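Local coordinates for Rna-directed RNA polymerase (Infectious pancreatic necrosis virus, PDB 3ZED), which catalyses RNA synthesis on an RNA template and probably occurs both free and covalently attached to the genomic RNA, at residues L201-P206 with P696-S701. Numbering follows the deposited sequence.
Sequences LEQTLP and PQTPRS. With K (potassium ion), chain L.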
loop_
_atom_site.group_PDB
_atom_site.type_symbol
_atom_site.label_atom_id
_atom_site.label_comp_id
_atom_site.label_asym_id
_atom_site.label_seq_id
_atom_site.Cartn_x
_atom_site.Cartn_y
_atom_site.Cartn_z
ATOM N N LEU B 201 12.061 -9.011 -10.986
ATOM C CA LEU B 201 11.628 -8.867 -9.596
ATOM C C LEU B 201 12.636 -9.458 -8.634
ATOM O O LEU B 201 12.705 -9.003 -7.508
ATOM C CB LEU B 201 10.236 -9.477 -9.366
ATOM C CG LEU B 201 9.074 -8.744 -10.032
ATOM C CD1 LEU B 201 7.859 -9.633 -10.141
ATOM C CD2 LEU B 201 8.765 -7.403 -9.313
ATOM N N GLU B 202 13.456 -10.427 -9.068
ATOM C CA GLU B 202 14.504 -10.975 -8.189
ATOM C C GLU B 202 15.489 -9.862 -7.808
ATOM O O GLU B 202 16.050 -9.878 -6.714
ATOM C CB GLU B 202 15.239 -12.120 -8.873
ATOM C CG GLU B 202 14.499 -13.448 -8.835
ATOM C CD GLU B 202 15.200 -14.594 -9.548
ATOM O OE1 GLU B 202 16.253 -14.357 -10.183
ATOM O OE2 GLU B 202 14.708 -15.741 -9.447
ATOM N N GLN B 203 15.639 -8.869 -8.703
ATOM C CA GLN B 203 16.508 -7.711 -8.544
ATOM C C GLN B 203 15.787 -6.500 -7.910
ATOM O O GLN B 203 16.344 -5.899 -6.984
ATOM C CB GLN B 203 17.122 -7.288 -9.900
ATOM C CG GLN B 203 17.885 -8.391 -10.657
ATOM C CD GLN B 203 18.896 -9.116 -9.792
ATOM O OE1 GLN B 203 19.641 -8.501 -9.005
ATOM N NE2 GLN B 203 18.931 -10.445 -9.912
ATOM N N THR B 204 14.590 -6.107 -8.435
ATOM C CA THR B 204 13.841 -4.910 -7.991
ATOM C C THR B 204 13.009 -5.173 -6.738
ATOM O O THR B 204 12.693 -4.228 -6.014
ATOM C CB THR B 204 12.957 -4.391 -9.117
ATOM O OG1 THR B 204 11.906 -5.342 -9.331
ATOM C CG2 THR B 204 13.737 -4.166 -10.417
ATOM N N LEU B 205 12.634 -6.430 -6.492
ATOM C CA LEU B 205 11.894 -6.802 -5.280
ATOM C C LEU B 205 12.436 -8.129 -4.730
ATOM O O LEU B 205 11.750 -9.152 -4.809
ATOM C CB LEU B 205 10.366 -6.855 -5.497
ATOM C CG LEU B 205 9.511 -6.920 -4.223
ATOM C CD1 LEU B 205 9.287 -5.550 -3.616
ATOM C CD2 LEU B 205 8.199 -7.544 -4.511
ATOM N N PRO B 206 13.679 -8.152 -4.177
ATOM C CA PRO B 206 14.209 -9.416 -3.626
ATOM C C PRO B 206 13.373 -9.893 -2.441
ATOM O O PRO B 206 12.981 -9.085 -1.580
ATOM C CB PRO B 206 15.626 -9.043 -3.187
ATOM C CG PRO B 206 15.604 -7.558 -2.984
ATOM C CD PRO B 206 14.656 -7.051 -4.028
ATOM N N PRO B 696 24.858 -7.191 1.526
ATOM C CA PRO B 696 24.717 -8.497 0.862
ATOM C C PRO B 696 24.016 -8.369 -0.483
ATOM O O PRO B 696 23.218 -7.446 -0.697
ATOM C CB PRO B 696 23.847 -9.305 1.838
ATOM C CG PRO B 696 23.924 -8.574 3.134
ATOM C CD PRO B 696 24.070 -7.134 2.772
ATOM N N GLN B 697 24.324 -9.294 -1.395
ATOM C CA GLN B 697 23.698 -9.336 -2.707
ATOM C C GLN B 697 22.282 -9.905 -2.551
ATOM O O GLN B 697 21.942 -10.367 -1.455
ATOM C CB GLN B 697 24.554 -10.157 -3.679
ATOM C CG GLN B 697 25.828 -9.428 -4.103
ATOM C CD GLN B 697 26.727 -10.269 -4.975
ATOM O OE1 GLN B 697 26.880 -11.478 -4.778
ATOM N NE2 GLN B 697 27.384 -9.636 -5.939
ATOM N N THR B 698 21.432 -9.832 -3.610
ATOM C CA THR B 698 20.051 -10.342 -3.549
ATOM C C THR B 698 20.014 -11.875 -3.279
ATOM O O THR B 698 20.959 -12.571 -3.659
ATOM C CB THR B 698 19.295 -10.017 -4.849
ATOM O OG1 THR B 698 20.042 -10.510 -5.974
ATOM C CG2 THR B 698 18.958 -8.523 -4.992
ATOM N N PRO B 699 18.945 -12.418 -2.640
ATOM C CA PRO B 699 18.886 -13.880 -2.407
ATOM C C PRO B 699 18.931 -14.723 -3.690
ATOM O O PRO B 699 19.577 -15.766 -3.687
ATOM C CB PRO B 699 17.547 -14.068 -1.687
ATOM C CG PRO B 699 17.221 -12.736 -1.115
ATOM C CD PRO B 699 17.753 -11.742 -2.087
ATOM N N ARG B 700 18.284 -14.278 -4.779
ATOM C CA ARG B 700 18.306 -14.984 -6.064
ATOM C C ARG B 700 19.136 -14.194 -7.071
ATOM O O ARG B 700 19.143 -12.957 -7.016
ATOM C CB ARG B 700 16.896 -15.245 -6.608
ATOM C CG ARG B 700 15.931 -15.825 -5.592
ATOM C CD ARG B 700 15.587 -17.282 -5.837
ATOM N NE ARG B 700 14.731 -17.774 -4.762
ATOM C CZ ARG B 700 14.271 -19.016 -4.649
ATOM N NH1 ARG B 700 14.582 -19.937 -5.563
ATOM N NH2 ARG B 700 13.505 -19.351 -3.619
ATOM N N SER B 701 19.858 -14.912 -7.976
ATOM C CA SER B 701 20.786 -14.351 -8.984
ATOM C C SER B 701 21.642 -13.235 -8.319
ATOM O O SER B 701 21.534 -12.069 -8.720
ATOM C CB SER B 701 20.030 -13.835 -10.209
ATOM O OG SER B 701 19.221 -14.846 -10.787
HETATM K K K L . 21.906 -9.436 -7.764
HETATM O O HOH W 1 22.799 -7.936 -5.638
#
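Ser701 O is gripped twice, by a potassium ion at 2.8 Å and by the amide of Gln203, whose NE2 donates to it across 3.3 Å with an N-H...O angle of 160°. This is a potassium site built by one helix end and a remote loop: Gln203 sits in the last turn of helix 194-204, in the palm part of the polymerase, while Thr698 and Ser701 belong to the loop between helices 677-683 and 706-714, in its C-terminal region. Both ends of the Gln203 amide are used. Its chain bends at chi2 (-50°), and OE1 binds the ion at 2.8 Å while NE2, beside it on the same flat group, reaches Ser701 O; the two contacts together would fix the rotation of the amide. Thr698 OG1, placed between its backbone N and carbonyl carbon (chi1 54°), supplies another ligand to potassium at 2.8 Å. The same hydroxyl donates a hydrogen bond to Arg700 O, 2.8 Å from OG1, so this oxygen is both a ligand of the ion and a donor within the loop. One water also coordinates the ion and accepts from Thr698 N; with the backbone oxygens of Pro702 and Lys704 this makes six oxygen ligands, none from a carboxylate.

Beside the site, the extended Glu202 side chain brings its carboxylate carbon CD to 3.5 Å from Arg700 CB, so it meets the aliphatic base of Arg700, while the charged groups of the two are not in contact. The Glu202 carboxylate instead pairs with Arg425 through OE2 and Lys199 through OE1. The Thr698 methyl CG2 approaches the carbonyl oxygen Glu202 O to 3.6 Å. Past the helix end, Pro206 makes the apolar contacts: its ring touches Thr698 CG2, and its CB rests 3.6 Å from Pro699 CD.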